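Local coordinates for putative NADH dehydrogenase/NAD(P)H nitroreductase (Bacteroides thetaiotaomicron VPI-5482, PDB 3KWK), which binds flavin mononucleotide and is probably an FMN-dependent oxidoreductase of the nitroreductase family, at residues 20-31 against 151-161. Sequence-based numbering, arbitrary orientation. Where two conformers were deposited one is given.
Sequences KSVRTYLNKGVE and PFGYPATKEQP. With FMN (flavin mononucleotide), chain B.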
ATOM      1  N   LYS A  20       7.100  -0.334  11.623  1.00  8.26           N
ATOM      2  CA  LYS A  20       6.318   0.570  12.472  1.00  7.37           C
ATOM      3  C   LYS A  20       6.604   2.003  12.132  1.00  7.86           C
ATOM      4  O   LYS A  20       7.607   2.285  11.454  1.00  8.91           O
ATOM      5  CB  LYS A  20       6.546   0.300  13.970  1.00  7.58           C
ATOM      6  CG  LYS A  20       7.783   0.934  14.628  1.00 10.91           C
ATOM      7  CD  LYS A  20       9.078   0.414  14.056  1.00 13.00           C
ATOM      8  CE  LYS A  20       9.474  -0.989  14.506  1.00 12.54           C
ATOM      9  NZ  LYS A  20      10.656  -1.579  13.750  1.00 13.22           N
ATOM     10  N   SER A  21       5.724   2.894  12.585  1.00  6.26           N
ATOM     11  CA  SER A  21       5.899   4.325  12.357  1.00  7.42           C
ATOM     12  C   SER A  21       6.997   4.823  13.306  1.00  8.11           C
ATOM     13  O   SER A  21       6.928   4.613  14.538  1.00  9.93           O
ATOM     14  CB  SER A  21       4.616   5.080  12.605  1.00  7.85           C
ATOM     15  OG  SER A  21       3.650   4.848  11.550  1.00  9.31           O
ATOM     16  N   VAL A  22       8.037   5.453  12.762  1.00  6.72           N
ATOM     17  CA  VAL A  22       9.107   6.019  13.598  1.00  6.57           C
ATOM     18  C   VAL A  22       9.092   7.550  13.372  1.00  7.79           C
ATOM     19  O   VAL A  22       9.141   8.019  12.210  1.00  7.74           O
ATOM     20  CB  VAL A  22      10.461   5.450  13.180  1.00  5.94           C
ATOM     21  CG1 VAL A  22      11.617   6.153  13.867  1.00  6.74           C
ATOM     22  CG2 VAL A  22      10.525   3.876  13.382  1.00  7.90           C
ATOM     23  N   ARG A  23       9.013   8.293  14.478  1.00  8.95           N
ATOM     24  CA  ARG A  23       8.833   9.723  14.481  1.00  7.18           C
ATOM     25  C   ARG A  23       9.929  10.533  15.158  1.00  8.56           C
ATOM     26  O   ARG A  23       9.809  11.762  15.341  1.00  9.04           O
ATOM     27  CB  ARG A  23       7.509  10.062  15.181  1.00  8.38           C
ATOM     28  CG  ARG A  23       6.306   9.348  14.569  1.00  7.85           C
ATOM     29  CD  ARG A  23       4.997   9.819  15.177  1.00  7.78           C
ATOM     30  NE  ARG A  23       3.849   9.289  14.446  1.00  8.57           N
ATOM     31  CZ  ARG A  23       3.315   8.083  14.635  1.00 10.84           C
ATOM     32  NH1 ARG A  23       3.760   7.209  15.534  1.00 10.45           N
ATOM     33  NH2 ARG A  23       2.307   7.716  13.890  1.00 12.06           N
ATOM     34  N   THR A  24      11.013   9.858  15.509  1.00  7.15           N
ATOM     35  CA  THR A  24      12.220  10.512  16.018  1.00  6.29           C
ATOM     36  C   THR A  24      13.432   9.826  15.415  1.00  5.60           C
ATOM     37  O   THR A  24      13.446   8.609  15.213  1.00  6.20           O
ATOM     38  CB  THR A  24      12.314  10.482  17.535  1.00  7.89           C
ATOM     39  OG1 THR A  24      12.291   9.126  17.980  1.00  9.17           O
ATOM     40  CG2 THR A  24      11.189  11.322  18.240  1.00  7.83           C
ATOM     41  N   TYR A  25      14.446  10.622  15.081  1.00  6.99           N
ATOM     42  CA  TYR A  25      15.601  10.193  14.309  1.00  6.48           C
ATOM     43  C   TYR A  25      16.898  10.678  14.920  1.00  5.95           C
ATOM     44  O   TYR A  25      16.985  11.777  15.482  1.00  7.11           O
ATOM     45  CB  TYR A  25      15.527  10.659  12.842  1.00  5.82           C
ATOM     46  CG  TYR A  25      14.142  10.529  12.288  1.00  4.92           C
ATOM     47  CD1 TYR A  25      13.603   9.282  11.970  1.00  6.68           C
ATOM     48  CD2 TYR A  25      13.335  11.669  12.114  1.00  8.87           C
ATOM     49  CE1 TYR A  25      12.298   9.156  11.508  1.00  7.87           C
ATOM     50  CE2 TYR A  25      12.049  11.542  11.697  1.00  7.61           C
ATOM     51  CZ  TYR A  25      11.505  10.308  11.404  1.00  6.77           C
ATOM     52  OH  TYR A  25      10.171  10.244  10.982  1.00  7.66           O
ATOM     53  N   LEU A  26      17.935   9.862  14.769  1.00  4.99           N
ATOM     54  CA  LEU A  26      19.259  10.305  15.123  1.00  6.19           C
ATOM     55  C   LEU A  26      19.690  11.407  14.170  1.00  6.82           C
ATOM     56  O   LEU A  26      19.217  11.491  13.028  1.00  8.83           O
ATOM     57  CB  LEU A  26      20.241   9.155  14.984  1.00  7.04           C
ATOM     58  CG  LEU A  26      20.031   7.942  15.880  1.00  7.93           C
ATOM     59  CD1 LEU A  26      21.051   6.813  15.540  1.00  7.31           C
ATOM     60  CD2 LEU A  26      20.215   8.360  17.319  1.00  8.17           C
ATOM     61  N   ASN A  27      20.607  12.240  14.645  1.00  8.82           N
ATOM     62  CA  ASN A  27      21.140  13.320  13.851  1.00  9.85           C
ATOM     63  C   ASN A  27      22.292  12.784  13.009  1.00 10.19           C
ATOM     64  O   ASN A  27      23.471  12.970  13.341  1.00 11.96           O
ATOM     65  CB  ASN A  27      21.634  14.435  14.770  1.00 10.35           C
ATOM     66  CG  ASN A  27      22.157  15.628  14.000  1.00 14.24           C
ATOM     67  OD1 ASN A  27      21.835  15.813  12.831  1.00 13.19           O
ATOM     68  ND2 ASN A  27      22.993  16.440  14.662  1.00 16.11           N
ATOM     69  N   LYS A  28      21.941  12.076  11.948  1.00  9.27           N
ATOM     70  CA  LYS A  28      22.919  11.479  11.067  1.00 10.90           C
ATOM     71  C   LYS A  28      22.321  11.219   9.732  1.00 10.97           C
ATOM     72  O   LYS A  28      21.127  10.984   9.617  1.00  9.16           O
ATOM     73  CB  LYS A  28      23.533  10.226  11.644  1.00 16.24           C
ATOM     74  CG  LYS A  28      22.616   9.158  11.877  1.00 17.23           C
ATOM     75  CD  LYS A  28      23.373   7.868  12.326  1.00 27.47           C
ATOM     76  CE  LYS A  28      24.478   7.484  11.355  1.00 37.85           C
ATOM     77  NZ  LYS A  28      24.892   6.050  11.461  1.00 39.71           N
ATOM     78  N   GLY A  29      23.129  11.319   8.686  1.00  9.25           N
ATOM     79  CA  GLY A  29      22.611  11.168   7.388  1.00  7.41           C
ATOM     80  C   GLY A  29      22.261   9.746   7.025  1.00  7.87           C
ATOM     81  O   GLY A  29      22.666   8.792   7.696  1.00  9.28           O
ATOM     82  N   VAL A  30      21.591   9.642   5.906  1.00  8.82           N
ATOM     83  CA  VAL A  30      21.179   8.384   5.323  1.00  8.60           C
ATOM     84  C   VAL A  30      21.933   8.219   4.000  1.00 10.19           C
ATOM     85  O   VAL A  30      21.980   9.131   3.166  1.00  9.68           O
ATOM     86  CB  VAL A  30      19.657   8.280   5.149  1.00  9.16           C
ATOM     87  CG1 VAL A  30      19.298   6.964   4.395  1.00  8.15           C
ATOM     88  CG2 VAL A  30      18.923   8.406   6.526  1.00 10.92           C
ATOM     89  N   GLU A  31      22.517   7.032   3.830  1.00  8.65           N
ATOM     90  CA  GLU A  31      23.240   6.641   2.632  1.00  9.19           C
ATOM     91  C   GLU A  31      22.403   6.845   1.364  1.00  9.00           C
ATOM     92  O   GLU A  31      21.228   6.463   1.308  1.00  8.30           O
ATOM     93  CB  GLU A  31      23.641   5.146   2.751  1.00  7.32           C
ATOM     94  CG  GLU A  31      24.677   4.829   3.872  1.00 11.11           C
ATOM     95  CD  GLU A  31      24.086   4.504   5.248  1.00 14.90           C
ATOM     96  OE1 GLU A  31      22.926   4.879   5.526  1.00 11.36           O
ATOM     97  OE2 GLU A  31      24.825   3.918   6.108  1.00 18.54           O
ATOM     98  N   PRO A 151       8.824  11.621   6.308  1.00  7.07           N
ATOM     99  CA  PRO A 151      10.147  11.801   6.930  1.00  6.29           C
ATOM    100  C   PRO A 151      10.789  10.431   7.202  1.00  7.17           C
ATOM    101  O   PRO A 151      10.085   9.429   7.424  1.00  7.27           O
ATOM    102  CB  PRO A 151       9.841  12.509   8.241  1.00  8.17           C
ATOM    103  CG  PRO A 151       8.369  12.838   8.191  1.00 10.67           C
ATOM    104  CD  PRO A 151       7.742  11.865   7.261  1.00  8.06           C
ATOM    105  N   PHE A 152      12.108  10.383   7.158  1.00  6.83           N
ATOM    106  CA  PHE A 152      12.791   9.170   7.513  1.00  7.05           C
ATOM    107  C   PHE A 152      14.184   9.465   8.023  1.00  6.66           C
ATOM    108  O   PHE A 152      14.697  10.588   7.863  1.00  7.07           O
ATOM    109  CB  PHE A 152      12.836   8.213   6.312  1.00  6.75           C
ATOM    110  CG  PHE A 152      13.632   8.749   5.128  1.00  5.51           C
ATOM    111  CD1 PHE A 152      13.043   9.585   4.190  1.00  9.38           C
ATOM    112  CD2 PHE A 152      14.947   8.353   4.933  1.00  8.15           C
ATOM    113  CE1 PHE A 152      13.779  10.047   3.132  1.00  9.30           C
ATOM    114  CE2 PHE A 152      15.679   8.806   3.872  1.00  8.77           C
ATOM    115  CZ  PHE A 152      15.087   9.663   2.962  1.00  8.45           C
ATOM    116  N   GLY A 153      14.758   8.451   8.668  1.00  6.44           N
ATOM    117  CA  GLY A 153      16.079   8.545   9.254  1.00  5.17           C
ATOM    118  C   GLY A 153      16.422   7.274  10.004  1.00  7.21           C
ATOM    119  O   GLY A 153      15.600   6.330  10.075  1.00  8.32           O
ATOM    120  N   TYR A 154      17.576   7.270  10.668  1.00  6.24           N
ATOM    121  CA  TYR A 154      17.874   6.186  11.583  1.00  6.14           C
ATOM    122  C   TYR A 154      17.030   6.421  12.850  1.00  5.88           C
ATOM    123  O   TYR A 154      17.074   7.523  13.416  1.00  6.63           O
ATOM    124  CB  TYR A 154      19.361   6.134  11.907  1.00  6.71           C
ATOM    125  CG  TYR A 154      20.110   5.504  10.753  1.00  4.78           C
ATOM    126  CD1 TYR A 154      20.063   4.152  10.586  1.00  9.98           C
ATOM    127  CD2 TYR A 154      20.754   6.268   9.767  1.00  6.65           C
ATOM    128  CE1 TYR A 154      20.727   3.529   9.504  1.00 10.67           C
ATOM    129  CE2 TYR A 154      21.392   5.667   8.694  1.00  8.92           C
ATOM    130  CZ  TYR A 154      21.384   4.308   8.575  1.00 11.16           C
ATOM    131  OH  TYR A 154      21.991   3.653   7.525  1.00 10.59           O
ATOM    132  N   PRO A 155      16.306   5.405  13.341  1.00  6.58           N
ATOM    133  CA  PRO A 155      15.475   5.646  14.552  1.00  5.72           C
ATOM    134  C   PRO A 155      16.329   6.140  15.740  1.00  6.27           C
ATOM    135  O   PRO A 155      17.459   5.673  15.937  1.00  5.74           O
ATOM    136  CB  PRO A 155      14.924   4.266  14.876  1.00  6.17           C
ATOM    137  CG  PRO A 155      14.856   3.576  13.519  1.00  7.58           C
ATOM    138  CD  PRO A 155      16.104   4.073  12.768  1.00  7.81           C
ATOM    139  N   ALA A 156      15.783   7.081  16.517  1.00  5.88           N
ATOM    140  CA  ALA A 156      16.413   7.562  17.726  1.00  7.71           C
ATOM    141  C   ALA A 156      16.199   6.602  18.895  1.00  4.17           C
ATOM    142  O   ALA A 156      17.049   6.488  19.768  1.00  5.75           O
ATOM    143  CB  ALA A 156      15.852   8.922  18.096  1.00  6.00           C
ATOM    144  N   THR A 157      15.047   5.928  18.891  1.00  7.35           N
ATOM    145  CA  THR A 157      14.644   5.045  20.018  1.00  6.16           C
ATOM    146  C   THR A 157      13.926   3.823  19.461  1.00  6.56           C
ATOM    147  O   THR A 157      12.774   3.938  19.036  1.00 10.09           O
ATOM    148  CB  THR A 157      13.745   5.777  21.046  1.00  7.92           C
ATOM    149  OG1 THR A 157      14.384   6.951  21.523  1.00  7.91           O
ATOM    150  CG2 THR A 157      13.489   4.836  22.280  1.00 10.85           C
ATOM    151  N   LYS A 158      14.570   2.666  19.387  0.50  6.38           N
ATOM    152  CA  LYS A 158      13.900   1.531  18.762  0.50  5.73           C
ATOM    153  C   LYS A 158      12.667   1.127  19.556  0.50  6.17           C
ATOM    154  O   LYS A 158      12.667   1.165  20.790  0.50  5.42           O
ATOM    155  CB  LYS A 158      14.859   0.366  18.628  0.50  5.06           C
ATOM    156  CG  LYS A 158      14.475  -0.654  17.551  0.50 10.40           C
ATOM    157  CD  LYS A 158      15.585  -1.687  17.418  0.50 10.61           C
ATOM    158  CE  LYS A 158      15.312  -2.799  16.406  0.50 13.00           C
ATOM    159  NZ  LYS A 158      15.353  -2.377  14.977  0.50 17.91           N
ATOM    160  N   GLU A 159      11.620   0.708  18.848  0.60  5.30           N
ATOM    161  CA  GLU A 159      10.358   0.346  19.509  0.60  6.86           C
ATOM    162  C   GLU A 159       9.849  -0.938  18.943  0.60  6.95           C
ATOM    163  O   GLU A 159      10.250  -1.353  17.856  0.60  7.01           O
ATOM    164  CB  GLU A 159       9.335   1.467  19.381  0.60 11.14           C
ATOM    165  CG  GLU A 159       8.941   1.831  17.980  0.60 14.69           C
ATOM    166  CD  GLU A 159       8.367   3.242  17.900  0.60 19.81           C
ATOM    167  OE1 GLU A 159       7.492   3.563  18.745  0.60 21.50           O
ATOM    168  OE2 GLU A 159       8.809   4.027  17.031  0.60 10.43           O
ATOM    169  N   GLN A 160       9.031  -1.605  19.740  1.00  6.88           N
ATOM    170  CA  GLN A 160       8.273  -2.768  19.254  1.00  7.31           C
ATOM    171  C   GLN A 160       7.320  -2.383  18.161  1.00  8.72           C
ATOM    172  O   GLN A 160       6.723  -1.304  18.216  1.00  8.41           O
ATOM    173  CB  GLN A 160       7.418  -3.337  20.374  1.00  9.67           C
ATOM    174  CG  GLN A 160       8.134  -4.078  21.396  1.00 10.93           C
ATOM    175  CD  GLN A 160       7.170  -4.723  22.362  1.00  9.24           C
ATOM    176  OE1 GLN A 160       6.161  -5.364  21.931  1.00  9.86           O
ATOM    177  NE2 GLN A 160       7.465  -4.644  23.638  1.00  6.97           N
ATOM    178  N   PRO A 161       7.158  -3.271  17.186  1.00  7.26           N
ATOM    179  CA  PRO A 161       6.054  -3.029  16.247  1.00  8.49           C
ATOM    180  C   PRO A 161       4.712  -3.270  16.936  1.00  8.69           C
ATOM    181  O   PRO A 161       4.635  -3.938  17.987  1.00  8.93           O
ATOM    182  CB  PRO A 161       6.276  -4.085  15.162  1.00 11.04           C
ATOM    183  CG  PRO A 161       7.008  -5.172  15.811  1.00 13.92           C
ATOM    184  CD  PRO A 161       7.873  -4.529  16.888  1.00 10.59           C
TER
HETATM  185  N1  FMN B 300       1.371   9.594  11.527  1.00  9.68           N
HETATM  186  C2  FMN B 300       1.734  10.868  11.853  1.00 13.41           C
HETATM  187  O2  FMN B 300       2.589  11.044  12.740  1.00 12.28           O
HETATM  188  N3  FMN B 300       1.150  11.952  11.217  1.00 12.69           N
HETATM  189  C4  FMN B 300       0.184  11.810  10.244  1.00 13.10           C
HETATM  190  O4  FMN B 300      -0.315  12.832   9.680  1.00 12.97           O
HETATM  191  C4A FMN B 300      -0.187  10.503   9.916  1.00  9.61           C
HETATM  192  N5  FMN B 300      -1.170  10.275   8.963  1.00 12.66           N
HETATM  193  C5A FMN B 300      -1.401   9.008   8.501  1.00 11.92           C
HETATM  194  C6  FMN B 300      -2.281   8.829   7.424  1.00 11.44           C
HETATM  195  C7  FMN B 300      -2.474   7.550   6.924  1.00 10.00           C
HETATM  196  C7M FMN B 300      -3.419   7.291   5.738  1.00 10.81           C
HETATM  197  C8  FMN B 300      -1.827   6.456   7.465  1.00 11.84           C
HETATM  198  C8M FMN B 300      -2.077   5.093   6.869  1.00 10.71           C
HETATM  199  C9  FMN B 300      -0.973   6.635   8.539  1.00 10.15           C
HETATM  200  C9A FMN B 300      -0.748   7.916   9.066  1.00 12.22           C
HETATM  201  N10 FMN B 300       0.086   8.126  10.168  1.00 12.50           N
HETATM  202  C10 FMN B 300       0.409   9.399  10.538  1.00 10.26           C
HETATM  203  C1' FMN B 300       0.763   6.972  10.810  1.00  9.32           C
HETATM  204  C2' FMN B 300      -0.199   6.219  11.725  1.00  9.79           C
HETATM  205  O2' FMN B 300      -0.476   6.971  12.910  1.00 10.56           O
HETATM  206  C3' FMN B 300       0.325   4.805  12.051  1.00 11.79           C
HETATM  207  O3' FMN B 300       0.390   4.014  10.865  1.00 10.83           O
HETATM  208  C4' FMN B 300      -0.579   4.059  13.073  1.00 13.75           C
HETATM  209  O4' FMN B 300      -0.498   4.725  14.341  1.00 12.81           O
HETATM  210  C5' FMN B 300      -0.219   2.579  13.224  1.00 13.94           C
HETATM  211  O5' FMN B 300       1.126   2.550  13.693  1.00 10.34           O
HETATM  212  P   FMN B 300       2.292   1.769  12.861  1.00 10.88           P
HETATM  213  O1P FMN B 300       2.483   2.495  11.516  1.00 10.18           O
HETATM  214  O2P FMN B 300       3.479   1.960  13.830  1.00 11.37           O
HETATM  215  O3P FMN B 300       1.900   0.320  12.658  1.00  9.98           O
HETATM  216  O   HOH W   1       5.221   4.215  16.663  1.00 17.37           O
HETATM  217  O   HOH W   2       8.427   6.887  16.984  1.00 12.80           O
HETATM  218  O   HOH W   3      12.797   6.425  17.220  1.00  8.40           O
HETATM  219  O   HOH W   4      13.180   9.164  20.547  1.00 12.87           O
HETATM  220  O   HOH W   5      18.822   9.917  10.733  1.00 12.46           O
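Pro151 sets its CB 3.6 Å from Tyr25 OH, and the Tyr25 ring runs along the strand, with the carbonyl carbon of Phe152 over one face and that of Arg23 over the other. This illustrates how a cofactor-binding loop is held against the end of a sheet strand and the loop that follows it. Phe152 turns its ring edge to Val30 CG1. At Gly153 a side chain would run into Tyr25 CB, so glycine lets the two backbones approach closely.

Tyr154 O accepts a hydrogen bond from Leu26 N at 2.8 Å, and Tyr154 OH donates to the syn side of Glu31 OE1 at 2.5 Å; Lys34 NZ of helix 32-43 is the hydroxyl's second partner. Gly29 O lies in the ring plane at the edge, and Lys28 NZ stands over a face, 4.7 Å from the centroid, in a cation-pi contact; with CG between backbone N and carbonyl carbon (chi1 62°), the Lys28 chain passes along CD2. A leucine in place of this tyrosine would probably leave Glu31 and Lys34 without their hydroxyl mate and Lys28 without its aromatic face.

Pro155 packs its CB on Val22 CG1, while its backbone pairs with that of Tyr25 in a single beta bridge, flanked by the Leu26-Tyr154 bond and by Ala156 N donating to Thr24 O from above the carbonyl plane. Beyond a water shared by the Thr24 and Thr157 hydroxyls, Glu159 slides antiparallel past Lys20, CG to CG 3.7 Å. Its carboxylate reaches Ser21 O and Arg23 N through separate waters, behind the side chains that hold FMN.

The 20-31 loop joins helices 11-18 and 32-43. Val22 and Gly153 make backbone hydrogen bonds to Ala119 and Gly118 of strand 118-123, and Phe152 packs between helix 32-43 and strand 83-90.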